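Local coordinates for protein endoglucanase FnCel5A (Fervidobacterium nodosum, PDB 3NCO) that probably hydrolyses internal beta-1,4-glycosidic bonds of cellulose as a family 5 endoglucanase, at residues A[172-178]-A[197-203]; A[13-17]-A[253-257]; A[272-277]-A[312-317]; A[202-206]-A[237-242]; A[47-51]-A[90-96]. Residues are numbered along the deposited sequence.

All five contacts belong to one eight-stranded (beta/alpha)8 barrel. Interaction 1 pairs strands 174-177 and 198-204. Interaction 2, centred about 8 Å from it, brings the N-terminal helix 12-20 against the start of the next strand, 256-261, joining regions 236 residues apart and enclosing interactions 1, 4 and 5 along the chain. Interaction 4 shares Phe202 and His203 with interaction 1 and carries strand 198-204 outward to helix 232-252. Interaction 3, last in sequence, packs the C-terminal helix on helix 269-285, where Trp275 reaches Glu206 of interaction 4. Interaction 5 opens second and joins two early outer helices, its centre about 29 Å from that of interaction 4. Together they link the barrel's core, floor and outer shell.

Interaction 1: A[172-178]-A[197-203]; sequences RIVIIDV and NIIVSFH
Ile175 and Ile199 face each other at the centre of this buried parallel strand pair, with Ile175 CG1 4.0 Å from Ile199 CB; Ile173, rotamer m, extends the patch by placing CG2 3.6 Å from Ile199 CD1. Val174, Ile176, Ile198 and Val200 project from the other face, which meets helix 151-168 through Val174 and Ile176. Strands 174-177 and 198-203 have extended backbones, approach to 4.5 Å between axes and cross at -38°. The register runs Val174-Ile198, Ile175-Ile199, Ile176-Val200 and Asp177-Ser201, with CA atoms 4.7 to 5.0 Å apart. Five hydrogen bonds zip them: Val174 N to Asn197 O (3.1 Å), Ile199 N to Val174 O (3.2 Å), Ile176 N to Ile199 O (2.8 Å), Ser201 N to Ile176 O (2.9 Å) and Val178 N to Ser201 O (3.0 Å). Beyond them, Val178 CG2 rests 3.8 Å from Val200 CG1. At the polar C-terminal edge, Asp177 OD2 accepts from the backbone of Glu144, His203 ND1 bonds the Glu144 carboxylate, and Ser201 OG bonds Phe257 O. Such a skewed parallel pair, with polar groups gathered at the C-terminal ends of its strands, is typical of neighbouring strands in a TIM barrel.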
# COMPACT_ATOMS: atom_id res chain seq x y z
N ARG A 172 -13.91 5.43 10.31
CA ARG A 172 -12.91 4.47 9.88
C ARG A 172 -11.74 5.17 9.23
O ARG A 172 -11.91 6.14 8.46
CB ARG A 172 -13.47 3.46 8.87
CG ARG A 172 -12.52 2.23 8.69
CD ARG A 172 -13.14 1.21 7.72
NE ARG A 172 -14.43 0.72 8.26
CZ ARG A 172 -14.57 -0.16 9.27
NH1 ARG A 172 -13.49 -0.71 9.85
NH2 ARG A 172 -15.79 -0.48 9.67
N ILE A 173 -10.55 4.69 9.54
CA ILE A 173 -9.37 5.24 8.89
C ILE A 173 -9.44 5.08 7.36
O ILE A 173 -9.69 3.98 6.86
CB ILE A 173 -8.11 4.60 9.43
CG1 ILE A 173 -7.89 5.03 10.89
CG2 ILE A 173 -6.91 4.99 8.53
CD1 ILE A 173 -7.48 6.47 11.08
N VAL A 174 -9.20 6.17 6.62
CA VAL A 174 -9.10 6.07 5.17
C VAL A 174 -7.72 6.60 4.79
O VAL A 174 -7.33 7.72 5.21
CB VAL A 174 -10.21 6.91 4.49
CG1 VAL A 174 -9.99 7.05 2.91
CG2 VAL A 174 -11.57 6.31 4.87
N ILE A 175 -6.99 5.82 3.99
CA ILE A 175 -5.62 6.17 3.60
C ILE A 175 -5.67 6.81 2.23
O ILE A 175 -6.26 6.25 1.30
CB ILE A 175 -4.73 4.91 3.55
CG1 ILE A 175 -4.48 4.44 4.99
CG2 ILE A 175 -3.36 5.16 2.87
CD1 ILE A 175 -4.19 2.97 5.07
N ILE A 176 -5.04 7.98 2.14
CA ILE A 176 -4.96 8.78 0.92
C ILE A 176 -3.55 8.73 0.31
O ILE A 176 -2.57 9.15 0.95
CB ILE A 176 -5.30 10.30 1.23
CG1 ILE A 176 -6.59 10.40 2.02
CG2 ILE A 176 -5.32 11.14 -0.04
CD1 ILE A 176 -7.79 9.66 1.41
N ASP A 177 -3.44 8.19 -0.90
CA ASP A 177 -2.14 8.11 -1.59
C ASP A 177 -1.70 9.42 -2.18
O ASP A 177 -2.47 10.16 -2.72
CB ASP A 177 -2.20 7.08 -2.74
CG ASP A 177 -2.18 5.59 -2.20
OD1 ASP A 177 -2.91 5.31 -1.20
OD2 ASP A 177 -1.52 4.70 -2.81
N VAL A 178 -0.42 9.63 -2.08
CA VAL A 178 0.30 10.70 -2.81
C VAL A 178 0.16 10.40 -4.31
O VAL A 178 0.21 9.21 -4.71
CB VAL A 178 1.76 10.65 -2.32
CG1 VAL A 178 2.58 11.58 -3.20
CG2 VAL A 178 1.75 11.15 -0.87
N ASN A 197 -9.72 11.39 10.46
CA ASN A 197 -9.42 9.98 10.42
C ASN A 197 -8.82 9.62 9.08
O ASN A 197 -9.21 8.60 8.48
CB ASN A 197 -10.69 9.16 10.74
CG ASN A 197 -11.08 9.30 12.20
OD1 ASN A 197 -12.11 9.88 12.52
ND2 ASN A 197 -10.24 8.76 13.08
N ILE A 198 -7.88 10.44 8.59
CA ILE A 198 -7.12 10.09 7.38
C ILE A 198 -5.62 9.87 7.69
O ILE A 198 -5.09 10.45 8.65
CB ILE A 198 -7.31 11.09 6.21
CG1 ILE A 198 -6.92 12.51 6.62
CG2 ILE A 198 -8.77 11.03 5.70
CD1 ILE A 198 -6.68 13.46 5.34
N ILE A 199 -4.98 9.07 6.85
CA ILE A 199 -3.53 8.89 6.88
C ILE A 199 -3.04 9.07 5.46
O ILE A 199 -3.68 8.59 4.52
CB ILE A 199 -3.20 7.45 7.36
CG1 ILE A 199 -3.63 7.31 8.85
CG2 ILE A 199 -1.71 7.10 7.25
CD1 ILE A 199 -3.51 5.90 9.39
N VAL A 200 -1.88 9.71 5.29
CA VAL A 200 -1.38 9.91 3.92
C VAL A 200 -0.33 8.84 3.69
O VAL A 200 0.42 8.48 4.62
CB VAL A 200 -0.76 11.36 3.78
CG1 VAL A 200 0.09 11.49 2.54
CG2 VAL A 200 -1.89 12.41 3.82
N SER A 201 -0.28 8.30 2.47
CA SER A 201 0.72 7.28 2.17
C SER A 201 1.57 7.58 0.94
O SER A 201 1.04 8.01 -0.07
CB SER A 201 -0.01 5.95 1.98
OG SER A 201 0.91 4.94 1.65
N PHE A 202 2.88 7.28 1.04
CA PHE A 202 3.75 7.35 -0.17
C PHE A 202 4.43 6.01 -0.32
O PHE A 202 4.34 5.20 0.60
CB PHE A 202 4.79 8.50 -0.13
CG PHE A 202 5.96 8.26 0.83
CD1 PHE A 202 7.25 8.09 0.34
CD2 PHE A 202 5.76 8.28 2.23
CE1 PHE A 202 8.36 7.91 1.25
CE2 PHE A 202 6.83 8.09 3.12
CZ PHE A 202 8.10 7.90 2.63
N HIS A 203 4.97 5.76 -1.49
CA HIS A 203 5.72 4.54 -1.75
C HIS A 203 7.15 4.89 -2.05
O HIS A 203 7.42 5.96 -2.61
CB HIS A 203 5.13 3.84 -2.95
CG HIS A 203 3.73 3.40 -2.73
ND1 HIS A 203 2.97 2.84 -3.72
CD2 HIS A 203 2.96 3.42 -1.61
CE1 HIS A 203 1.78 2.52 -3.23
NE2 HIS A 203 1.75 2.87 -1.94

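Interaction 2: A[13-17]-A[253-257]; sequences AFEYN and NVPIF
Phe14, Asn17 and Pro255 set this contact by the way their side chains are turned. Phe14 (chi1 m, chi2 -99°) leaves its helix sideways and swings its ring over the proline: Pro255 CG lies 3.8 Å from the ring centroid, 8° off the normal, a CH-pi contact, and Phe14 CZ comes within 3.4 Å of Pro255 N and 3.3 Å of Val254 C. Ala13 closes in from the same helix, its CB 3.8 Å from Pro255 CG. One turn on, Asn17 points toward the strand with chi1 t and chi2 52°, and donates from ND2 to Ile256 O (3.2 Å); its OD1 bonds Ser289 OG. Residues 13-17 are regular helix, Asn17 N bonding Ala13 O at 2.8 Å. Residues 253-257 leave a helix through a Schellman motif, Asn253 having positive phi (55°), and extend into a strand from Ile256; the closest CA pair is Phe14-Pro255 at 5.6 Å. Val254 and Ile256 turn away from the helix, and Ile256 packs on helix 232-252. A short helix laid across the N-terminal ends of the strands, as helix 12-20 is here, closes the floor of a TIM barrel.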
# COMPACT_ATOMS: atom_id res chain seq x y z
N ALA A 13 -5.89 9.64 14.76
CA ALA A 13 -5.28 9.14 13.50
C ALA A 13 -3.83 8.70 13.71
O ALA A 13 -3.35 7.69 13.10
CB ALA A 13 -5.34 10.17 12.43
N PHE A 14 -3.11 9.47 14.52
CA PHE A 14 -1.72 9.12 14.78
C PHE A 14 -1.61 7.83 15.54
O PHE A 14 -0.70 7.06 15.30
CB PHE A 14 -0.98 10.28 15.48
CG PHE A 14 -0.63 11.41 14.53
CD1 PHE A 14 0.67 11.52 14.00
CD2 PHE A 14 -1.59 12.33 14.15
CE1 PHE A 14 1.00 12.55 13.09
CE2 PHE A 14 -1.25 13.39 13.22
CZ PHE A 14 0.01 13.48 12.70
N GLU A 15 -2.56 7.58 16.44
CA GLU A 15 -2.56 6.32 17.16
C GLU A 15 -2.94 5.13 16.27
O GLU A 15 -2.36 4.02 16.42
CB GLU A 15 -3.46 6.42 18.39
CG GLU A 15 -2.86 7.34 19.48
CD GLU A 15 -1.39 6.97 19.89
OE1 GLU A 15 -1.18 5.86 20.46
OE2 GLU A 15 -0.44 7.81 19.64
N TYR A 16 -3.92 5.33 15.39
CA TYR A 16 -4.28 4.26 14.44
C TYR A 16 -3.11 4.02 13.49
O TYR A 16 -2.85 2.87 13.08
CB TYR A 16 -5.57 4.58 13.67
CG TYR A 16 -6.82 4.27 14.43
CD1 TYR A 16 -7.51 5.27 15.11
CD2 TYR A 16 -7.31 2.99 14.48
CE1 TYR A 16 -8.65 4.98 15.86
CE2 TYR A 16 -8.47 2.67 15.22
CZ TYR A 16 -9.14 3.67 15.89
OH TYR A 16 -10.28 3.39 16.64
N ASN A 17 -2.40 5.08 13.10
CA ASN A 17 -1.23 4.87 12.20
C ASN A 17 -0.18 3.99 12.88
O ASN A 17 0.39 3.12 12.25
CB ASN A 17 -0.62 6.22 11.79
CG ASN A 17 0.43 6.07 10.70
OD1 ASN A 17 0.21 5.46 9.67
ND2 ASN A 17 1.57 6.71 10.93
N ASN A 253 -0.35 18.31 9.63
CA ASN A 253 -0.99 17.67 10.79
C ASN A 253 -1.59 16.33 10.42
O ASN A 253 -2.72 16.03 10.80
CB ASN A 253 -2.08 18.61 11.32
CG ASN A 253 -1.54 20.00 11.61
OD1 ASN A 253 -2.08 21.02 11.15
ND2 ASN A 253 -0.45 20.02 12.37
N VAL A 254 -0.83 15.52 9.70
CA VAL A 254 -1.36 14.21 9.23
C VAL A 254 -0.28 13.12 9.41
O VAL A 254 0.91 13.39 9.26
CB VAL A 254 -1.83 14.35 7.76
CG1 VAL A 254 -0.65 14.57 6.82
CG2 VAL A 254 -2.74 13.19 7.32
N PRO A 255 -0.70 11.88 9.77
CA PRO A 255 0.31 10.82 9.89
C PRO A 255 0.67 10.25 8.52
O PRO A 255 -0.10 10.42 7.57
CB PRO A 255 -0.40 9.72 10.67
CG PRO A 255 -1.77 10.19 10.99
CD PRO A 255 -2.05 11.41 10.13
N ILE A 256 1.81 9.55 8.46
CA ILE A 256 2.32 9.01 7.21
C ILE A 256 2.54 7.49 7.32
O ILE A 256 3.22 7.02 8.25
CB ILE A 256 3.71 9.65 6.90
CG1 ILE A 256 3.55 11.14 6.63
CG2 ILE A 256 4.43 8.92 5.76
CD1 ILE A 256 2.92 11.45 5.24
N PHE A 257 2.05 6.76 6.30
CA PHE A 257 2.30 5.31 6.11
C PHE A 257 3.13 5.14 4.85
O PHE A 257 2.76 5.58 3.75
CB PHE A 257 0.91 4.66 5.98
CG PHE A 257 0.89 3.27 5.45
CD1 PHE A 257 1.68 2.21 5.94
CD2 PHE A 257 -0.10 2.99 4.49
CE1 PHE A 257 1.45 0.92 5.43
CE2 PHE A 257 -0.28 1.75 3.98
CZ PHE A 257 0.43 0.70 4.46

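Interaction 3: A[272-277]-A[312-317]; sequences RVKWTK and PLTTSA
Two nearly parallel helices, 272-277 and 313-317, lie with axes 8.0 Å apart and directions 14° from each other. Pro312, preceded by a cis peptide bond, holds the N-cap position, and its CG touches Val273 CG1 at 4.1 Å. Leu313 follows with rotamer t,p, which brings CD1 within 3.7 Å of Thr276 OG1 and 4.2 Å of Val273 CG2, while its CD2 sits over a face of the Arg272 guanidinium, 3.6 Å from NH2; Arg272 NE bonds Ala263 O. Ser316 (chi1 m) points into the interface, where its OG donates to Val273 O at 2.8 Å, its CB meets Thr276 CB at 3.8 Å, and its O receives a CA-H...O contact from Lys277 CA (3.5 Å) and also accepts from Arg280 NE. Ala317 CA lies 3.7 Å from Thr276 CG2. Thr276 OG1 donates within its own helix to Arg272 O (2.6 Å). Small Ser316 and Ala317 permit close approach, and the one hydrogen bond between these segments, hydroxyl to carbonyl, sits among apolar contacts.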
# COMPACT_ATOMS: atom_id res chain seq x y z
N ARG A 272 20.13 -5.69 -1.31
CA ARG A 272 18.71 -5.68 -0.95
C ARG A 272 18.54 -5.59 0.56
O ARG A 272 17.68 -4.82 1.08
CB ARG A 272 18.05 -6.96 -1.46
CG ARG A 272 17.87 -6.95 -2.95
CD ARG A 272 17.29 -8.24 -3.45
NE ARG A 272 15.86 -8.27 -3.20
CZ ARG A 272 15.14 -9.39 -3.03
NH1 ARG A 272 15.72 -10.58 -3.09
NH2 ARG A 272 13.82 -9.29 -2.82
N VAL A 273 19.37 -6.36 1.26
CA VAL A 273 19.30 -6.47 2.71
C VAL A 273 19.65 -5.12 3.36
O VAL A 273 18.91 -4.65 4.27
CB VAL A 273 20.24 -7.60 3.20
CG1 VAL A 273 20.55 -7.44 4.69
CG2 VAL A 273 19.63 -8.95 2.91
N LYS A 274 20.75 -4.51 2.88
CA LYS A 274 21.18 -3.18 3.38
C LYS A 274 20.16 -2.07 3.06
O LYS A 274 19.86 -1.23 3.93
CB LYS A 274 22.53 -2.81 2.82
CG LYS A 274 23.67 -3.59 3.44
CD LYS A 274 25.03 -3.07 2.91
CE LYS A 274 26.19 -4.02 3.24
NZ LYS A 274 26.16 -4.44 4.67
N TRP A 275 19.68 -2.03 1.82
CA TRP A 275 18.70 -1.00 1.40
C TRP A 275 17.42 -1.14 2.22
O TRP A 275 16.91 -0.15 2.75
CB TRP A 275 18.42 -1.11 -0.11
CG TRP A 275 17.50 -0.04 -0.65
CD1 TRP A 275 17.88 1.18 -1.20
CD2 TRP A 275 16.06 -0.10 -0.73
NE1 TRP A 275 16.75 1.88 -1.59
CE2 TRP A 275 15.64 1.12 -1.31
CE3 TRP A 275 15.10 -1.05 -0.36
CZ2 TRP A 275 14.28 1.42 -1.50
CZ3 TRP A 275 13.74 -0.76 -0.56
CH2 TRP A 275 13.37 0.47 -1.12
N THR A 276 16.94 -2.38 2.36
CA THR A 276 15.66 -2.58 3.05
C THR A 276 15.75 -2.15 4.51
O THR A 276 14.84 -1.49 5.04
CB THR A 276 15.20 -4.05 2.90
OG1 THR A 276 15.15 -4.36 1.50
CG2 THR A 276 13.80 -4.27 3.53
N LYS A 277 16.88 -2.51 5.14
CA LYS A 277 17.08 -2.19 6.53
C LYS A 277 17.16 -0.69 6.73
O LYS A 277 16.59 -0.16 7.69
CB LYS A 277 18.42 -2.81 6.98
CG LYS A 277 18.82 -2.53 8.40
CD LYS A 277 20.27 -3.00 8.53
CE LYS A 277 20.56 -3.64 9.88
NZ LYS A 277 19.90 -3.01 11.08
N PRO A 312 18.73 -12.78 5.91
CA PRO A 312 18.14 -11.75 6.79
C PRO A 312 17.27 -10.68 6.12
O PRO A 312 16.91 -9.69 6.78
CB PRO A 312 19.38 -11.09 7.42
CG PRO A 312 20.41 -11.19 6.33
CD PRO A 312 20.14 -12.47 5.59
N LEU A 313 16.90 -10.88 4.85
CA LEU A 313 16.02 -9.89 4.20
C LEU A 313 14.77 -9.62 5.04
O LEU A 313 14.36 -8.45 5.15
CB LEU A 313 15.61 -10.31 2.79
CG LEU A 313 14.83 -9.25 1.99
CD1 LEU A 313 15.70 -8.01 1.79
CD2 LEU A 313 14.44 -9.86 0.64
N THR A 314 14.15 -10.67 5.57
CA THR A 314 12.89 -10.49 6.33
C THR A 314 13.14 -9.65 7.55
O THR A 314 12.37 -8.74 7.87
CB THR A 314 12.21 -11.84 6.66
OG1 THR A 314 11.87 -12.49 5.42
CG2 THR A 314 10.95 -11.66 7.52
N THR A 315 14.24 -9.97 8.24
CA THR A 315 14.63 -9.16 9.41
C THR A 315 14.91 -7.70 9.02
O THR A 315 14.58 -6.77 9.76
CB THR A 315 15.82 -9.82 10.14
OG1 THR A 315 15.43 -11.15 10.53
CG2 THR A 315 16.22 -9.02 11.38
N SER A 316 15.51 -7.49 7.85
CA SER A 316 15.65 -6.10 7.33
C SER A 316 14.34 -5.34 7.21
O SER A 316 14.30 -4.13 7.53
CB SER A 316 16.33 -6.06 5.95
OG SER A 316 17.73 -6.34 6.10
N ALA A 317 13.30 -6.04 6.73
CA ALA A 317 11.99 -5.38 6.53
C ALA A 317 11.22 -5.16 7.83
O ALA A 317 10.37 -4.25 7.93
CB ALA A 317 11.11 -6.23 5.56

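Interaction 4: A[202-206]-A[237-242]; sequences FHYYE and QIRNHF
Phe242 turns the edge of its ring onto the face of Tyr204, centroids 4.8 Å apart and planes at 81°, while the edge of Phe202 meets the face of Phe242, centroids 5.2 Å apart and planes at 78°. These two T-shaped pairs are the core of an aromatic cluster between strand 198-204 and helix 232-252, a beta/alpha packing of the TIM barrel. Strand 202-204 and helix 237-242 run antiparallel at 175°, with axes 11.6 Å apart, so large side chains fill the gap; the nearest CA atoms are Glu206 and Ile238, at 7.7 Å. Phe202 (chi1 p) and Tyr204 (chi1 t) point toward the helix, and Phe242 (chi1 m) reaches back, placing CE1 3.5 Å from Tyr204 CG and CZ 3.9 Å from Phe202 CZ. Ile238 CG2 lies 4.0 Å from Tyr204 CE2. His241, whose ring stacks on Tyr184, also meets Glu206, with His241 CE1 4.2 Å from Glu206 CB. The cluster ends in a short hydrogen bond between Tyr204 OH and His241 ND1, 2.6 Å.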
# COMPACT_ATOMS: atom_id res chain seq x y z
N PHE A 202 2.88 7.28 1.04
CA PHE A 202 3.75 7.35 -0.17
C PHE A 202 4.43 6.01 -0.32
O PHE A 202 4.34 5.20 0.60
CB PHE A 202 4.79 8.50 -0.13
CG PHE A 202 5.96 8.26 0.83
CD1 PHE A 202 7.25 8.09 0.34
CD2 PHE A 202 5.76 8.28 2.23
CE1 PHE A 202 8.36 7.91 1.25
CE2 PHE A 202 6.83 8.09 3.12
CZ PHE A 202 8.10 7.90 2.63
N HIS A 203 4.97 5.76 -1.49
CA HIS A 203 5.72 4.54 -1.75
C HIS A 203 7.15 4.89 -2.05
O HIS A 203 7.42 5.96 -2.61
CB HIS A 203 5.13 3.84 -2.95
CG HIS A 203 3.73 3.40 -2.73
ND1 HIS A 203 2.97 2.84 -3.72
CD2 HIS A 203 2.96 3.42 -1.61
CE1 HIS A 203 1.78 2.52 -3.23
NE2 HIS A 203 1.75 2.87 -1.94
N TYR A 204 8.07 4.02 -1.66
CA TYR A 204 9.48 4.33 -1.78
C TYR A 204 10.25 3.24 -2.48
O TYR A 204 10.36 2.12 -1.97
CB TYR A 204 10.15 4.64 -0.42
CG TYR A 204 11.46 5.38 -0.62
CD1 TYR A 204 11.48 6.71 -1.03
CD2 TYR A 204 12.69 4.74 -0.37
CE1 TYR A 204 12.71 7.37 -1.22
CE2 TYR A 204 13.90 5.37 -0.55
CZ TYR A 204 13.90 6.68 -0.96
OH TYR A 204 15.08 7.34 -1.11
N TYR A 205 10.82 3.61 -3.63
CA TYR A 205 11.64 2.70 -4.43
C TYR A 205 12.91 3.36 -5.00
O TYR A 205 13.48 2.88 -5.99
CB TYR A 205 10.79 2.22 -5.61
CG TYR A 205 9.68 1.29 -5.18
CD1 TYR A 205 9.95 -0.02 -4.83
CD2 TYR A 205 8.31 1.72 -5.20
CE1 TYR A 205 8.95 -0.90 -4.49
CE2 TYR A 205 7.29 0.82 -4.87
CZ TYR A 205 7.60 -0.48 -4.52
OH TYR A 205 6.62 -1.39 -4.22
N GLU A 206 13.37 4.44 -4.37
CA GLU A 206 14.63 5.08 -4.79
C GLU A 206 15.82 4.39 -4.18
O GLU A 206 15.75 3.97 -3.01
CB GLU A 206 14.64 6.54 -4.40
CG GLU A 206 13.39 7.25 -4.97
CD GLU A 206 13.27 7.02 -6.47
OE1 GLU A 206 14.28 7.09 -7.20
OE2 GLU A 206 12.17 6.70 -6.95
N GLN A 237 20.86 10.19 1.02
CA GLN A 237 19.84 10.40 -0.04
C GLN A 237 18.46 10.03 0.47
O GLN A 237 17.48 10.76 0.24
CB GLN A 237 20.15 9.60 -1.33
CG GLN A 237 21.39 10.06 -2.15
CD GLN A 237 21.06 11.22 -3.12
OE1 GLN A 237 20.02 11.17 -3.81
NE2 GLN A 237 21.92 12.26 -3.16
N ILE A 238 18.36 8.89 1.17
CA ILE A 238 17.06 8.41 1.67
C ILE A 238 16.57 9.33 2.82
O ILE A 238 15.40 9.72 2.86
CB ILE A 238 17.12 6.95 2.16
CG1 ILE A 238 17.53 6.05 0.99
CG2 ILE A 238 15.77 6.47 2.81
CD1 ILE A 238 17.77 4.57 1.38
N ARG A 239 17.45 9.63 3.76
CA ARG A 239 17.07 10.51 4.86
C ARG A 239 16.52 11.85 4.34
O ARG A 239 15.54 12.36 4.86
CB ARG A 239 18.29 10.73 5.78
CG ARG A 239 17.84 11.43 7.09
CD ARG A 239 18.94 11.68 8.07
NE ARG A 239 19.96 10.63 8.10
CZ ARG A 239 19.82 9.46 8.72
NH1 ARG A 239 18.70 9.19 9.37
NH2 ARG A 239 20.81 8.58 8.70
N ASN A 240 17.18 12.44 3.33
CA ASN A 240 16.77 13.73 2.76
C ASN A 240 15.34 13.56 2.21
O ASN A 240 14.47 14.42 2.39
CB ASN A 240 17.80 14.17 1.68
CG ASN A 240 17.53 15.57 1.07
OD1 ASN A 240 17.61 16.61 1.76
ND2 ASN A 240 17.26 15.60 -0.23
N HIS A 241 15.11 12.47 1.48
CA HIS A 241 13.76 12.20 0.92
C HIS A 241 12.68 12.11 2.03
O HIS A 241 11.59 12.67 1.90
CB HIS A 241 13.81 10.90 0.14
CG HIS A 241 14.66 10.99 -1.10
ND1 HIS A 241 15.12 9.87 -1.75
CD2 HIS A 241 15.11 12.06 -1.80
CE1 HIS A 241 15.79 10.24 -2.83
NE2 HIS A 241 15.80 11.56 -2.88
N PHE A 242 12.96 11.31 3.05
CA PHE A 242 11.95 11.04 4.10
C PHE A 242 11.75 12.28 4.98
O PHE A 242 10.61 12.56 5.42
CB PHE A 242 12.37 9.86 4.97
CG PHE A 242 12.10 8.52 4.36
CD1 PHE A 242 12.40 8.25 3.02
CD2 PHE A 242 11.46 7.54 5.10
CE1 PHE A 242 12.10 6.98 2.45
CE2 PHE A 242 11.15 6.30 4.54
CZ PHE A 242 11.50 6.02 3.23

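Interaction 5: A[47-51]-A[90-96]; sequences FKIIK and VALKNDL
Helices 44-53 and 78-93 are neighbours in the outer layer of the TIM barrel; Phe47, Lys51 and Leu96, which follows the second helix, contribute most of the surface buried between 47-51 and 90-96. Phe47 (chi1 m) points toward the second helix: Ala91 CB lies 3.9 Å from its ring centroid, 19° off the normal, a CH-pi contact, and Val90 CG1 approaches Phe47 CD2 at 3.6 Å. Inward, Phe47 meets Val58 of strand 57-60. Leu96, rotamer m,t, fits at the edge of the Phe47 ring, CD1 3.9 Å from Phe47 CD1, and CD2 touches Ile50 CG2 at 4.1 Å. The second helix ends in a Schellman motif, with Asp95 at positive phi (59°) and Leu96 N bonded to Ala91 O (3.2 Å). Asn94 ND2 folds back to donate to Val90 O (2.9 Å), leaving OD1 3.3 Å from Lys48 CA. Lys51, rotamer t,p,t,t, runs along this turn, CG 3.1 Å from Asn94 O and CD 3.9 Å from Leu96 CD2, and NZ donates to Asp95 O at 2.9 Å.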
# COMPACT_ATOMS: atom_id res chain seq x y z
N PHE A 47 -1.93 -15.77 6.59
CA PHE A 47 -2.12 -14.74 7.67
C PHE A 47 -1.59 -15.19 9.03
O PHE A 47 -1.03 -14.36 9.81
CB PHE A 47 -3.56 -14.25 7.71
CG PHE A 47 -3.99 -13.64 6.43
CD1 PHE A 47 -3.44 -12.43 6.01
CD2 PHE A 47 -4.94 -14.26 5.64
CE1 PHE A 47 -3.83 -11.84 4.77
CE2 PHE A 47 -5.33 -13.70 4.41
CZ PHE A 47 -4.79 -12.49 3.99
N LYS A 48 -1.72 -16.48 9.32
CA LYS A 48 -1.15 -17.05 10.54
C LYS A 48 0.37 -16.96 10.46
O LYS A 48 1.02 -16.61 11.42
CB LYS A 48 -1.62 -18.51 10.73
CG LYS A 48 -0.95 -19.22 11.90
CD LYS A 48 -1.42 -20.67 11.98
CE LYS A 48 -0.61 -21.42 13.06
NZ LYS A 48 -1.01 -22.84 13.29
N ILE A 49 0.92 -17.24 9.28
CA ILE A 49 2.38 -17.15 9.02
C ILE A 49 2.92 -15.73 9.20
O ILE A 49 3.92 -15.48 9.87
CB ILE A 49 2.67 -17.72 7.62
CG1 ILE A 49 2.45 -19.25 7.66
CG2 ILE A 49 4.06 -17.41 7.12
CD1 ILE A 49 2.27 -19.89 6.30
N ILE A 50 2.23 -14.80 8.57
CA ILE A 50 2.59 -13.40 8.72
C ILE A 50 2.57 -12.92 10.18
O ILE A 50 3.48 -12.24 10.65
CB ILE A 50 1.66 -12.53 7.80
CG1 ILE A 50 1.95 -12.83 6.31
CG2 ILE A 50 1.82 -10.98 8.10
CD1 ILE A 50 0.95 -12.20 5.34
N LYS A 51 1.50 -13.26 10.88
CA LYS A 51 1.37 -12.80 12.27
C LYS A 51 2.46 -13.46 13.11
O LYS A 51 3.12 -12.76 13.87
CB LYS A 51 -0.01 -13.13 12.84
CG LYS A 51 -0.21 -12.70 14.36
CD LYS A 51 -0.21 -11.18 14.51
CE LYS A 51 -0.42 -10.74 15.99
NZ LYS A 51 -0.62 -9.26 16.03
N VAL A 90 -10.23 -13.69 7.75
CA VAL A 90 -9.12 -14.51 8.19
C VAL A 90 -7.97 -13.65 8.71
O VAL A 90 -7.31 -13.99 9.68
CB VAL A 90 -8.62 -15.40 7.03
CG1 VAL A 90 -7.40 -16.18 7.44
CG2 VAL A 90 -9.70 -16.35 6.57
N ALA A 91 -7.68 -12.53 8.06
CA ALA A 91 -6.55 -11.75 8.58
C ALA A 91 -6.87 -11.14 9.96
O ALA A 91 -6.03 -11.14 10.84
CB ALA A 91 -6.20 -10.63 7.58
N LEU A 92 -8.11 -10.70 10.15
CA LEU A 92 -8.55 -10.15 11.45
C LEU A 92 -8.58 -11.25 12.49
O LEU A 92 -8.30 -11.02 13.68
CB LEU A 92 -9.92 -9.49 11.32
CG LEU A 92 -10.04 -8.19 10.56
CD1 LEU A 92 -11.52 -7.83 10.47
CD2 LEU A 92 -9.19 -7.09 11.27
N LYS A 93 -8.89 -12.46 12.04
CA LYS A 93 -8.89 -13.58 12.95
C LYS A 93 -7.49 -13.82 13.52
O LYS A 93 -7.35 -14.25 14.65
CB LYS A 93 -9.43 -14.86 12.23
CG LYS A 93 -9.17 -16.16 12.98
CD LYS A 93 -9.56 -17.39 12.13
CE LYS A 93 -9.55 -18.68 12.98
NZ LYS A 93 -9.93 -19.87 12.14
N ASN A 94 -6.47 -13.51 12.71
CA ASN A 94 -5.07 -13.70 13.12
C ASN A 94 -4.49 -12.40 13.69
O ASN A 94 -3.26 -12.22 13.74
CB ASN A 94 -4.25 -14.16 11.90
CG ASN A 94 -4.46 -15.61 11.61
OD1 ASN A 94 -3.88 -16.47 12.27
ND2 ASN A 94 -5.34 -15.89 10.64
N ASP A 95 -5.37 -11.51 14.14
CA ASP A 95 -4.96 -10.31 14.90
C ASP A 95 -4.01 -9.40 14.11
O ASP A 95 -3.09 -8.78 14.67
CB ASP A 95 -4.35 -10.71 16.24
CG ASP A 95 -5.37 -11.30 17.19
OD1 ASP A 95 -6.58 -11.05 17.03
OD2 ASP A 95 -4.94 -12.00 18.13
N LEU A 96 -4.25 -9.29 12.81
CA LEU A 96 -3.53 -8.30 11.98
C LEU A 96 -4.42 -7.11 11.76
O LEU A 96 -5.63 -7.29 11.62
CB LEU A 96 -3.19 -8.93 10.62
CG LEU A 96 -2.17 -10.07 10.71
CD1 LEU A 96 -2.14 -10.91 9.38
CD2 LEU A 96 -0.76 -9.56 11.00